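Long-range contacts in prophage MuSo2, 43 kDa tail protein (Shewanella oneidensis, PDB 3CDD), which probably forms the trimeric hub of a Mu-like phage tail baseplate: residues 26-31 against 170-174; 165-169 against 180-184; 186-192 against 303-308; 207-213 against 245-251; 282-286 against 309-314. Numbering follows the deposited sequence.

Contact 1 (26-31 against 170-174)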
# COMPACT_ATOMS: atom_id res chain seq x y z
N ARG A 26 2.82 22.06 8.81
CA ARG A 26 1.59 22.61 9.36
C ARG A 26 0.49 22.42 8.30
O ARG A 26 0.71 22.67 7.10
CB ARG A 26 1.77 24.10 9.69
CG ARG A 26 2.90 24.36 10.74
CD ARG A 26 2.77 25.69 11.49
NE ARG A 26 1.50 25.79 12.20
CZ ARG A 26 0.64 26.79 12.08
NH1 ARG A 26 -0.50 26.76 12.77
NH2 ARG A 26 0.91 27.84 11.30
N SER A 27 -0.68 21.98 8.72
CA SER A 27 -1.73 21.65 7.76
C SER A 27 -3.14 21.90 8.27
O SER A 27 -3.42 21.69 9.44
CB SER A 27 -1.63 20.19 7.37
OG SER A 27 -2.65 19.89 6.44
N LEU A 28 -4.02 22.33 7.39
CA LEU A 28 -5.45 22.47 7.72
C LEU A 28 -6.23 21.17 7.52
O LEU A 28 -7.38 21.07 7.95
CB LEU A 28 -6.10 23.55 6.85
CG LEU A 28 -6.07 25.04 7.18
CD1 LEU A 28 -6.86 25.77 6.09
CD2 LEU A 28 -6.65 25.35 8.57
N GLU A 29 -5.63 20.18 6.86
CA GLU A 29 -6.37 18.97 6.51
C GLU A 29 -5.87 17.70 7.20
O GLU A 29 -6.32 16.59 6.91
CB GLU A 29 -6.36 18.76 4.99
CG GLU A 29 -7.01 19.89 4.19
CD GLU A 29 -7.09 19.59 2.69
OE1 GLU A 29 -6.80 18.42 2.30
OE2 GLU A 29 -7.45 20.52 1.91
N ALA A 30 -4.91 17.85 8.10
CA ALA A 30 -4.34 16.71 8.78
C ALA A 30 -4.00 17.14 10.20
O ALA A 30 -2.96 17.79 10.42
CB ALA A 30 -3.10 16.22 8.03
N MSE A 31 -4.89 16.80 11.15
CA MSE A 31 -4.77 17.26 12.54
C MSE A 31 -3.41 16.91 13.14
O MSE A 31 -3.01 15.75 13.09
CB MSE A 31 -5.88 16.68 13.43
CG MSE A 31 -5.87 17.20 14.92
SE MSE A 31 -5.99 19.15 15.13
CE MSE A 31 -7.73 19.33 14.30
N LEU A 170 -11.69 22.34 12.17
CA LEU A 170 -10.76 22.14 13.29
C LEU A 170 -9.31 22.17 12.81
O LEU A 170 -8.98 21.55 11.81
CB LEU A 170 -11.02 20.81 13.98
CG LEU A 170 -12.48 20.43 14.30
CD1 LEU A 170 -12.44 19.06 14.91
CD2 LEU A 170 -13.15 21.44 15.27
N THR A 171 -8.47 22.93 13.49
CA THR A 171 -7.02 22.90 13.19
C THR A 171 -6.22 23.10 14.50
O THR A 171 -6.75 22.87 15.59
CB THR A 171 -6.64 23.87 12.01
OG1 THR A 171 -5.24 23.78 11.70
CG2 THR A 171 -7.01 25.29 12.32
N SER A 172 -4.96 23.49 14.41
CA SER A 172 -4.21 23.78 15.61
C SER A 172 -3.36 25.02 15.35
O SER A 172 -3.22 25.45 14.20
CB SER A 172 -3.37 22.57 16.04
OG SER A 172 -2.41 22.21 15.05
N ASP A 173 -2.80 25.61 16.39
CA ASP A 173 -1.93 26.77 16.19
C ASP A 173 -0.49 26.37 16.50
O ASP A 173 -0.25 25.21 16.81
CB ASP A 173 -2.41 27.97 17.01
CG ASP A 173 -2.40 27.71 18.52
OD1 ASP A 173 -1.68 26.79 18.98
OD2 ASP A 173 -3.09 28.45 19.25
N THR A 174 0.46 27.30 16.41
CA THR A 174 1.87 26.95 16.64
C THR A 174 2.13 26.49 18.08
O THR A 174 3.16 25.87 18.35
CB THR A 174 2.85 28.09 16.28
OG1 THR A 174 2.65 29.20 17.17
CG2 THR A 174 2.68 28.52 14.83
O HOH W 1 -0.82 23.98 13.24
O HOH W 2 -5.20 20.93 11.20
O HOH W 3 -7.26 19.50 10.98

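Contact 2 (165-169 against 180-184)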
# COMPACT_ATOMS: atom_id res chain seq x y z
N GLN A 165 -21.36 19.42 11.15
CA GLN A 165 -22.76 19.80 11.28
C GLN A 165 -22.94 21.29 11.60
O GLN A 165 -24.07 21.76 11.74
CB GLN A 165 -23.44 18.95 12.38
CG GLN A 165 -23.46 17.45 12.12
CD GLN A 165 -23.86 16.64 13.34
OE1 GLN A 165 -23.05 15.90 13.90
NE2 GLN A 165 -25.11 16.78 13.75
N ARG A 166 -21.83 22.02 11.73
CA ARG A 166 -21.86 23.46 12.01
C ARG A 166 -21.10 24.28 10.96
O ARG A 166 -20.96 25.50 11.10
CB ARG A 166 -21.32 23.77 13.41
CG ARG A 166 -22.27 23.40 14.58
CD ARG A 166 -23.66 24.03 14.45
NE ARG A 166 -24.59 23.56 15.49
CZ ARG A 166 -25.49 22.58 15.34
NH1 ARG A 166 -25.61 21.93 14.19
NH2 ARG A 166 -26.29 22.26 16.35
N GLY A 167 -20.62 23.60 9.92
CA GLY A 167 -19.84 24.23 8.83
C GLY A 167 -18.58 24.94 9.28
O GLY A 167 -18.23 25.99 8.74
N VAL A 168 -17.90 24.38 10.27
CA VAL A 168 -16.64 24.94 10.75
C VAL A 168 -15.50 23.93 10.60
O VAL A 168 -15.73 22.75 10.31
CB VAL A 168 -16.74 25.55 12.19
CG1 VAL A 168 -17.91 26.54 12.30
CG2 VAL A 168 -16.83 24.49 13.28
N LEU A 169 -14.27 24.42 10.75
CA LEU A 169 -13.07 23.60 10.62
C LEU A 169 -12.32 23.49 11.94
O LEU A 169 -12.30 24.45 12.72
CB LEU A 169 -12.11 24.24 9.61
CG LEU A 169 -12.59 24.65 8.23
CD1 LEU A 169 -11.43 25.31 7.49
CD2 LEU A 169 -13.09 23.43 7.47
N ILE A 180 -10.75 26.27 16.48
CA ILE A 180 -12.02 26.19 15.78
C ILE A 180 -12.22 27.44 14.92
O ILE A 180 -12.35 28.57 15.42
CB ILE A 180 -13.20 26.00 16.73
CG1 ILE A 180 -12.97 24.78 17.64
CG2 ILE A 180 -14.50 25.88 15.93
CD1 ILE A 180 -13.98 24.65 18.80
N THR A 181 -12.25 27.22 13.61
CA THR A 181 -12.30 28.33 12.68
C THR A 181 -13.08 28.03 11.40
O THR A 181 -13.77 27.01 11.30
CB THR A 181 -10.85 28.83 12.40
OG1 THR A 181 -10.90 30.07 11.69
CG2 THR A 181 -10.02 27.78 11.63
N ARG A 182 -13.00 28.94 10.44
CA ARG A 182 -13.52 28.74 9.10
C ARG A 182 -12.44 29.23 8.16
O ARG A 182 -11.53 29.92 8.61
CB ARG A 182 -14.80 29.56 8.86
CG ARG A 182 -16.09 28.95 9.42
CD ARG A 182 -17.28 29.84 9.04
NE ARG A 182 -18.58 29.19 9.19
CZ ARG A 182 -19.30 29.17 10.32
NH1 ARG A 182 -18.84 29.77 11.41
NH2 ARG A 182 -20.47 28.55 10.34
N ALA A 183 -12.55 28.91 6.87
CA ALA A 183 -11.64 29.47 5.87
C ALA A 183 -11.52 30.98 6.06
O ALA A 183 -12.52 31.69 6.07
CB ALA A 183 -12.14 29.17 4.48
N SER A 184 -10.28 31.45 6.20
CA SER A 184 -10.01 32.83 6.62
C SER A 184 -10.19 33.87 5.51
O SER A 184 -10.12 33.55 4.32
CB SER A 184 -8.59 32.92 7.17
OG SER A 184 -8.34 34.16 7.79

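Contact 3 (186-192 against 303-308)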
# COMPACT_ATOMS: atom_id res chain seq x y z
N THR A 186 -8.29 36.59 6.14
CA THR A 186 -6.98 37.17 6.43
C THR A 186 -5.97 36.88 5.31
O THR A 186 -5.85 35.74 4.84
CB THR A 186 -6.43 36.68 7.79
OG1 THR A 186 -7.41 36.92 8.80
CG2 THR A 186 -5.14 37.42 8.17
N LYS A 187 -5.27 37.92 4.90
CA LYS A 187 -4.35 37.82 3.78
C LYS A 187 -2.93 37.54 4.27
O LYS A 187 -2.51 38.08 5.29
CB LYS A 187 -4.43 39.08 2.91
CG LYS A 187 -5.78 39.22 2.19
CD LYS A 187 -5.82 40.44 1.28
CE LYS A 187 -7.25 40.75 0.78
NZ LYS A 187 -7.96 39.56 0.16
N ALA A 188 -2.20 36.69 3.56
CA ALA A 188 -0.80 36.45 3.91
C ALA A 188 0.03 37.74 3.89
O ALA A 188 1.08 37.82 4.54
CB ALA A 188 -0.19 35.40 3.00
N GLY A 189 -0.47 38.76 3.18
CA GLY A 189 0.28 39.99 2.95
C GLY A 189 1.32 39.86 1.85
O GLY A 189 2.27 40.65 1.78
N VAL A 190 1.14 38.87 0.98
CA VAL A 190 2.09 38.58 -0.07
C VAL A 190 1.37 37.85 -1.21
O VAL A 190 0.36 37.17 -0.99
CB VAL A 190 3.26 37.70 0.49
CG1 VAL A 190 2.74 36.32 0.95
CG2 VAL A 190 4.42 37.55 -0.50
N SER A 191 1.89 38.00 -2.43
CA SER A 191 1.46 37.21 -3.57
C SER A 191 2.54 36.21 -3.96
O SER A 191 3.73 36.45 -3.73
CB SER A 191 1.16 38.12 -4.76
OG SER A 191 0.08 38.97 -4.47
N LEU A 192 2.12 35.09 -4.54
CA LEU A 192 3.03 34.17 -5.17
C LEU A 192 3.01 34.44 -6.67
O LEU A 192 2.05 34.09 -7.37
CB LEU A 192 2.61 32.72 -4.87
CG LEU A 192 2.76 32.22 -3.42
CD1 LEU A 192 1.84 31.01 -3.15
CD2 LEU A 192 4.22 31.83 -3.12
N THR A 303 -4.47 31.38 5.42
CA THR A 303 -4.37 32.76 4.99
C THR A 303 -4.49 32.78 3.47
O THR A 303 -4.21 31.77 2.80
CB THR A 303 -3.07 33.47 5.44
OG1 THR A 303 -1.92 32.69 5.09
CG2 THR A 303 -3.07 33.75 6.97
N LEU A 304 -4.91 33.93 2.94
CA LEU A 304 -5.16 34.06 1.52
C LEU A 304 -3.95 34.69 0.82
O LEU A 304 -3.34 35.65 1.34
CB LEU A 304 -6.43 34.92 1.27
CG LEU A 304 -7.83 34.40 1.65
CD1 LEU A 304 -8.86 35.49 1.41
CD2 LEU A 304 -8.21 33.15 0.86
N VAL A 305 -3.64 34.15 -0.36
CA VAL A 305 -2.48 34.57 -1.13
C VAL A 305 -2.85 34.69 -2.63
O VAL A 305 -3.30 33.72 -3.23
CB VAL A 305 -1.28 33.59 -0.85
CG1 VAL A 305 -1.54 32.21 -1.47
CG2 VAL A 305 0.01 34.16 -1.35
N PRO A 306 -2.75 35.90 -3.22
CA PRO A 306 -2.97 35.92 -4.68
C PRO A 306 -1.97 35.02 -5.42
O PRO A 306 -0.81 34.91 -5.05
CB PRO A 306 -2.78 37.40 -5.06
CG PRO A 306 -3.03 38.17 -3.81
CD PRO A 306 -2.51 37.26 -2.68
N VAL A 307 -2.42 34.36 -6.47
CA VAL A 307 -1.54 33.46 -7.22
C VAL A 307 -1.63 33.91 -8.68
O VAL A 307 -2.72 33.99 -9.22
CB VAL A 307 -1.88 31.96 -6.95
CG1 VAL A 307 -1.09 30.99 -7.86
CG2 VAL A 307 -1.66 31.61 -5.47
N ILE A 308 -0.49 34.32 -9.25
CA ILE A 308 -0.39 34.62 -10.69
C ILE A 308 0.60 33.62 -11.30
O ILE A 308 1.80 33.71 -11.07
CB ILE A 308 0.11 36.06 -11.00
CG1 ILE A 308 -0.53 37.09 -10.06
CG2 ILE A 308 -0.13 36.40 -12.49
CD1 ILE A 308 -0.06 38.55 -10.29
O HOH W 4 -1.84 38.49 0.47

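Contact 4 (207-213 against 245-251)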
# COMPACT_ATOMS: atom_id res chain seq x y z
N TRP A 207 -9.62 15.17 -13.80
CA TRP A 207 -11.03 14.80 -13.75
C TRP A 207 -11.29 13.33 -13.37
O TRP A 207 -12.44 12.89 -13.47
CB TRP A 207 -11.72 15.02 -15.11
CG TRP A 207 -12.12 16.45 -15.42
CD1 TRP A 207 -11.69 17.60 -14.80
CD2 TRP A 207 -13.01 16.87 -16.46
NE1 TRP A 207 -12.26 18.70 -15.39
CE2 TRP A 207 -13.06 18.28 -16.43
CE3 TRP A 207 -13.75 16.18 -17.44
CZ2 TRP A 207 -13.85 19.03 -17.31
CZ3 TRP A 207 -14.52 16.92 -18.34
CH2 TRP A 207 -14.56 18.33 -18.26
N ARG A 208 -10.28 12.56 -12.99
CA ARG A 208 -10.48 11.14 -12.66
C ARG A 208 -11.59 10.98 -11.60
O ARG A 208 -12.37 10.03 -11.65
CB ARG A 208 -9.19 10.46 -12.17
CG ARG A 208 -8.18 10.13 -13.27
CD ARG A 208 -6.77 9.79 -12.72
NE ARG A 208 -5.73 9.89 -13.76
CZ ARG A 208 -5.42 8.94 -14.64
NH1 ARG A 208 -6.04 7.75 -14.62
NH2 ARG A 208 -4.46 9.18 -15.55
N GLN A 209 -11.67 11.93 -10.68
CA GLN A 209 -12.63 11.83 -9.57
C GLN A 209 -13.69 12.91 -9.64
O GLN A 209 -14.39 13.15 -8.66
CB GLN A 209 -11.89 11.81 -8.23
CG GLN A 209 -10.99 10.59 -8.08
CD GLN A 209 -10.12 10.61 -6.83
OE1 GLN A 209 -9.34 11.55 -6.62
NE2 GLN A 209 -10.25 9.58 -6.00
N ARG A 210 -13.82 13.53 -10.81
CA ARG A 210 -14.80 14.57 -11.09
C ARG A 210 -15.97 13.98 -11.83
O ARG A 210 -15.79 13.05 -12.66
CB ARG A 210 -14.18 15.71 -11.92
CG ARG A 210 -13.09 16.54 -11.18
CD ARG A 210 -13.64 17.23 -9.98
NE ARG A 210 -14.53 18.33 -10.35
CZ ARG A 210 -14.12 19.55 -10.71
NH1 ARG A 210 -12.82 19.83 -10.74
NH2 ARG A 210 -15.00 20.48 -11.04
N PHE A 211 -17.17 14.49 -11.51
CA PHE A 211 -18.41 13.95 -12.11
C PHE A 211 -19.35 15.07 -12.49
O PHE A 211 -19.29 16.13 -11.89
CB PHE A 211 -19.08 12.91 -11.20
CG PHE A 211 -18.20 11.73 -10.88
CD1 PHE A 211 -17.35 11.77 -9.77
CD2 PHE A 211 -18.20 10.58 -11.69
CE1 PHE A 211 -16.52 10.69 -9.47
CE2 PHE A 211 -17.36 9.52 -11.40
CZ PHE A 211 -16.51 9.57 -10.28
N SER A 212 -20.18 14.84 -13.50
CA SER A 212 -21.11 15.85 -14.02
C SER A 212 -22.35 16.00 -13.15
O SER A 212 -22.96 17.07 -13.10
CB SER A 212 -21.53 15.53 -15.46
OG SER A 212 -22.08 14.24 -15.57
N LYS A 213 -22.71 14.92 -12.47
CA LYS A 213 -23.90 14.88 -11.64
C LYS A 213 -23.70 13.93 -10.46
O LYS A 213 -23.29 12.78 -10.64
CB LYS A 213 -25.10 14.44 -12.48
CG LYS A 213 -26.46 14.77 -11.82
CD LYS A 213 -27.61 14.47 -12.77
CE LYS A 213 -27.99 15.71 -13.56
NZ LYS A 213 -29.12 15.48 -14.51
N GLU A 245 -18.76 22.34 -14.13
CA GLU A 245 -17.39 22.36 -14.65
C GLU A 245 -17.12 21.16 -15.56
O GLU A 245 -16.26 21.22 -16.44
CB GLU A 245 -16.37 22.40 -13.50
CG GLU A 245 -16.45 23.67 -12.63
CD GLU A 245 -15.35 23.76 -11.55
OE1 GLU A 245 -14.34 23.02 -11.62
OE2 GLU A 245 -15.51 24.61 -10.63
N ILE A 246 -17.85 20.07 -15.34
CA ILE A 246 -17.60 18.80 -16.02
C ILE A 246 -18.56 18.65 -17.19
O ILE A 246 -19.71 18.27 -16.98
CB ILE A 246 -17.72 17.59 -15.05
CG1 ILE A 246 -16.89 17.81 -13.77
CG2 ILE A 246 -17.38 16.26 -15.74
CD1 ILE A 246 -15.50 18.44 -13.97
N GLY A 247 -18.07 18.92 -18.40
CA GLY A 247 -18.94 19.03 -19.58
C GLY A 247 -19.21 17.79 -20.41
O GLY A 247 -19.67 17.89 -21.55
N ARG A 248 -18.93 16.62 -19.85
CA ARG A 248 -19.20 15.33 -20.45
C ARG A 248 -20.12 14.61 -19.48
O ARG A 248 -20.04 14.85 -18.28
CB ARG A 248 -17.88 14.54 -20.56
CG ARG A 248 -17.94 13.22 -21.27
CD ARG A 248 -16.75 12.32 -20.91
NE ARG A 248 -15.59 13.13 -20.68
CZ ARG A 248 -14.53 12.79 -19.98
NH1 ARG A 248 -14.40 11.59 -19.43
NH2 ARG A 248 -13.58 13.69 -19.85
N TYR A 249 -20.96 13.72 -19.98
CA TYR A 249 -21.82 12.89 -19.14
C TYR A 249 -20.98 11.96 -18.26
O TYR A 249 -20.38 11.00 -18.76
CB TYR A 249 -22.76 12.09 -20.03
CG TYR A 249 -23.63 11.07 -19.33
CD1 TYR A 249 -24.75 11.47 -18.58
CD2 TYR A 249 -23.36 9.71 -19.44
CE1 TYR A 249 -25.56 10.54 -17.94
CE2 TYR A 249 -24.16 8.77 -18.80
CZ TYR A 249 -25.26 9.19 -18.06
OH TYR A 249 -26.06 8.25 -17.44
N ARG A 250 -20.93 12.27 -16.97
CA ARG A 250 -20.20 11.45 -16.01
C ARG A 250 -21.00 11.37 -14.71
O ARG A 250 -20.77 12.17 -13.80
CB ARG A 250 -18.78 12.04 -15.75
CG ARG A 250 -17.72 11.65 -16.77
CD ARG A 250 -16.35 12.34 -16.54
NE ARG A 250 -15.73 11.99 -15.25
CZ ARG A 250 -15.05 10.86 -15.01
NH1 ARG A 250 -14.87 9.92 -15.95
NH2 ARG A 250 -14.53 10.66 -13.81
N PRO A 251 -21.98 10.44 -14.63
CA PRO A 251 -22.79 10.34 -13.43
C PRO A 251 -22.19 9.53 -12.28
O PRO A 251 -21.60 8.47 -12.50
CB PRO A 251 -24.06 9.65 -13.94
CG PRO A 251 -23.59 8.78 -15.04
CD PRO A 251 -22.43 9.49 -15.68

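Contact 5 (282-286 against 309-314)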
# COMPACT_ATOMS: atom_id res chain seq x y z
N MSE A 282 -4.36 20.12 -7.20
CA MSE A 282 -3.22 20.32 -6.30
C MSE A 282 -2.33 21.38 -6.94
O MSE A 282 -2.14 21.36 -8.16
CB MSE A 282 -2.46 18.99 -6.07
CG MSE A 282 -1.17 19.05 -5.21
SE MSE A 282 0.48 19.52 -6.21
CE MSE A 282 0.77 17.85 -7.05
N ALA A 283 -1.85 22.32 -6.13
CA ALA A 283 -0.82 23.27 -6.56
C ALA A 283 0.09 23.56 -5.36
O ALA A 283 -0.39 23.92 -4.29
CB ALA A 283 -1.44 24.55 -7.10
N GLU A 284 1.40 23.40 -5.56
CA GLU A 284 2.39 23.54 -4.49
C GLU A 284 3.52 24.41 -4.95
O GLU A 284 4.18 24.08 -5.95
CB GLU A 284 2.97 22.17 -4.09
CG GLU A 284 2.00 21.32 -3.36
CD GLU A 284 2.57 19.99 -2.89
OE1 GLU A 284 3.74 19.65 -3.19
OE2 GLU A 284 1.79 19.29 -2.21
N TYR A 285 3.76 25.48 -4.19
CA TYR A 285 4.76 26.48 -4.50
C TYR A 285 5.91 26.41 -3.52
O TYR A 285 5.73 26.52 -2.33
CB TYR A 285 4.11 27.90 -4.47
CG TYR A 285 3.18 28.09 -5.68
CD1 TYR A 285 1.86 27.65 -5.65
CD2 TYR A 285 3.67 28.63 -6.85
CE1 TYR A 285 1.02 27.78 -6.80
CE2 TYR A 285 2.85 28.78 -7.98
CZ TYR A 285 1.54 28.35 -7.95
OH TYR A 285 0.78 28.49 -9.08
N THR A 286 7.11 26.27 -4.06
CA THR A 286 8.34 26.23 -3.28
C THR A 286 8.92 27.65 -3.28
O THR A 286 9.21 28.20 -4.36
CB THR A 286 9.33 25.27 -3.90
OG1 THR A 286 8.75 23.94 -3.97
CG2 THR A 286 10.64 25.26 -3.13
N ASP A 309 0.07 32.65 -12.05
CA ASP A 309 0.91 31.59 -12.60
C ASP A 309 0.38 31.18 -13.97
O ASP A 309 -0.58 30.40 -14.07
CB ASP A 309 0.96 30.40 -11.63
CG ASP A 309 2.03 29.38 -12.01
OD1 ASP A 309 2.39 29.26 -13.21
OD2 ASP A 309 2.51 28.67 -11.10
N GLU A 310 1.03 31.71 -14.99
CA GLU A 310 0.71 31.54 -16.40
C GLU A 310 0.99 30.11 -16.84
O GLU A 310 0.23 29.56 -17.62
CB GLU A 310 1.58 32.52 -17.21
CG GLU A 310 1.05 32.97 -18.53
CD GLU A 310 2.01 33.92 -19.29
OE1 GLU A 310 3.11 34.25 -18.78
OE2 GLU A 310 1.66 34.33 -20.40
N ILE A 311 2.07 29.52 -16.33
CA ILE A 311 2.47 28.15 -16.72
C ILE A 311 1.40 27.13 -16.33
O ILE A 311 0.97 26.30 -17.14
CB ILE A 311 3.84 27.74 -16.10
CG1 ILE A 311 4.99 28.54 -16.73
CG2 ILE A 311 4.07 26.23 -16.24
CD1 ILE A 311 6.24 28.58 -15.90
N MSE A 312 0.97 27.24 -15.08
CA MSE A 312 0.01 26.34 -14.45
C MSE A 312 -1.43 26.66 -14.87
O MSE A 312 -2.26 25.74 -15.05
CB MSE A 312 0.16 26.47 -12.94
CG MSE A 312 -0.27 25.28 -12.17
SE MSE A 312 1.06 24.69 -10.89
CE MSE A 312 2.58 24.39 -12.05
N GLY A 313 -1.70 27.95 -15.02
CA GLY A 313 -3.01 28.45 -15.43
C GLY A 313 -3.78 28.93 -14.22
O GLY A 313 -4.98 28.72 -14.13
N LEU A 314 -3.07 29.59 -13.30
CA LEU A 314 -3.71 30.16 -12.12
C LEU A 314 -3.64 31.69 -12.07
O LEU A 314 -2.58 32.30 -12.28
CB LEU A 314 -3.16 29.54 -10.82
CG LEU A 314 -3.32 28.02 -10.57
CD1 LEU A 314 -2.48 27.60 -9.38
CD2 LEU A 314 -4.78 27.56 -10.37

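Contact 1 (26-31 against 170-174)
Met31, a selenomethionine, lays its terminal methyl over the backbone of strand 169-172: Met31 CE comes 3.6 Å from Leu170 CB and 3.6 Å from Leu170 O. Leu28 adds a second apolar touch, Leu28 CD2 lying 3.7 Å from Thr171 CB. The backbones do not pair directly, though Leu28 CA and Thr171 CA approach to 5.7 Å; waters bridge carbonyl and hydroxyl oxygens instead. Water 2 donates to Ser27 O at 2.6 Å and lies 2.9 Å from Thr171 OG1, while water 3 donates to Leu170 O at 2.8 Å and weakly to Leu28 O at 3.4 Å. Arg26 turns its guanidinium toward 172-174: Thr174 CG2 lies over one face, and Arg26 NH1 gives a weak hydrogen bond to Ser172 O (3.3 Å) and a better one to water 1 (2.8 Å), which donates to Ser172 OG (3.0 Å). The firmer direct partners lie outside: Asn300 for Arg26 and Asp97 for Ser172. An ST turn (Glu29 N to Ser27 OG, 3.0 Å) bends the chain leaving strand 21-27. The contact joins the GpP-like N-terminal region to the gp44-like second one, and its chemistry implies a junction whose polar part is largely water-mediated, with a few scattered apolar touches.

Contact 2 (165-169 against 180-184)
Two backbone hydrogen bonds of nearly ideal geometry join the segments: Leu169 N to Thr181 O at 2.7 Å and Thr181 N to Leu169 O at 2.9 Å. Together they make Leu169 and Thr181 an antiparallel hydrogen-bonded pair, CA atoms 5.2 Å apart, with a CA-H...O contact from Ile180 CA to Leu169 O (3.5 Å) beside it. This pair lies at the end of a beta hairpin whose strands, 169-172 and 178-181, belong to a small three-stranded sheet in the gp44-like second domain; strand 134-136 runs parallel to 178-181 on its other side. No further backbone bonds follow toward Val168 and Arg182, although their CA atoms are still 5.2 Å apart. Arg182 reaches back along 165-169, its guanidinium face against Val168 CG1, which lies 3.5 Å from Arg182 NH1, while that nitrogen finds its hydrogen bonds at Asp139 and Thr138. Further out, Val168 CG2 meets Ile180 CG2 at 3.8 Å, both side chains also touching Leu119 of helix 119-127, and Leu169 CD1 rests 3.8 Å from Ala183 N.

Contact 3 (186-192 against 303-308)
Val305 is the bump around which segment 186-192 bows outward as it runs alongside strand 304-309 of the large mixed sheet, which strand 192-193 joins in parallel. Val305 CG2 fills the hollow of the bend, 3.1 Å from Val190 O, 4.2 Å from Val190 CG1 and 4.0 Å from Leu192 CG, while Ala188 CB closes the near side at 4.4 Å from Val305 CB. Pro306 supplies a second protrusion: its CD lies 3.3 Å from Val190 O and its CG 3.3 Å from Ser191 OG. At one end, Leu304 N donates to Thr186 O (2.8 Å) and Ala188 N to Leu304 O (2.7 Å); at the other, Leu192 N donates to Pro306 O (3.0 Å) and Ile308 N to Leu192 O (3.2 Å), a parallel bridge between Leu192 and Val307. The register slips by two between these ladders, where Gly189 takes a positive phi. Leu192 CD1 meets Val307 CG2 at 4.2 Å, both side chains touching Tyr285 of strand 281-288. Pro306 has no amide hydrogen for Val190 O, consistent with the break in pairing there; water 4 (donating to Val190 O at 3.0 Å), Val305 CG2 and the Pro306 ring occupy the space.

Contact 4 (207-213 against 245-251)
Two loops meet here, and at their far end they begin a parallel strand pair, with Lys213 and Pro251 bridged at a CA separation of 5.0 Å. A type I beta turn, Trp207 to Arg210, opens the first loop. Among charged groups, Arg210 NH2 forms a salt bridge with Glu245 OE1 at 2.7 Å and shares a second one with Asp243. Arg250 supplies the main polar link: its NE and NH2 both donate to Arg210 O, at 2.8 and 2.9 Å, while its NH1 forms salt bridges with Asp101 and Asp104 of the second subunit. Arg208 and Arg248 likewise pair with Asp79 and Asp101 of that subunit. Ser212 takes part twice: its N donates to Arg250 O (2.8 Å) and its OG accepts from Arg250 N (2.7 Å). Apolar contact centres on Ile246, whose CD1 also covers one face of the Arg210 guanidinium; in a CH-pi contact, Ile246 CD1 sits 3.6 Å from the centroid of the Trp207 five-membered ring, 19° off its normal.

Contact 5 (282-286 against 309-314)
A G1 beta bulge shapes the tight turn that meets strand 281-288: Gly313 N and Leu314 N both donate to Asp309 O, at 2.9 and 2.7 Å, and Asp309 N returns a bond to Leu314 O at 2.7 Å. Gly313, with phi near 101°, adopts a conformation that a side chain would strain. Within the turn Asp309 OD1 accepts from Met312 N (3.1 Å), an Asx motif, while Asp309 OD2 accepts from Tyr285 OH at 2.7 Å. The turn links strands 304-309 and 314-315 of the large mixed sheet, which also takes in N-terminal strands, and the tyrosine reaches it from another strand of that sheet; both segments belong to the GpP fourth-domain region. Tyr84 of the second subunit bonds to that same OD2 and packs against Tyr285, which places the carboxylate at a subunit interface. Around the phenol, Leu314 CD1 lies at the ring edge, 3.4 Å from Tyr285 OH and 3.9 Å from Ala283 CB; selenomethionine Met312 brings its SE to 4.2 Å from Tyr285 OH.

How the contacts relate
From the N terminus, contact 1 closes the longest loop, joining strand 21-27 to strand 169-172 across 138 residues. Contact 2 closes a 10-residue hairpin and crosses contact 1; the two touch through Leu170 with Ile180 and Thr171 with Thr181, in the small three-stranded sheet. Contact 3 then closes 110 residues, touching contact 2 where Ser184 packs on Leu304, and holds contact 4, with its own 31-residue loop, nested inside, about 30 Å away between centres. Contact 5 closes 22 residues and crosses contact 3, Val307 meeting Tyr285 and Leu314 in the large mixed sheet. Contacts 4 and 5 both face the second subunit, so the later part of the chain ties the fold to the trimer.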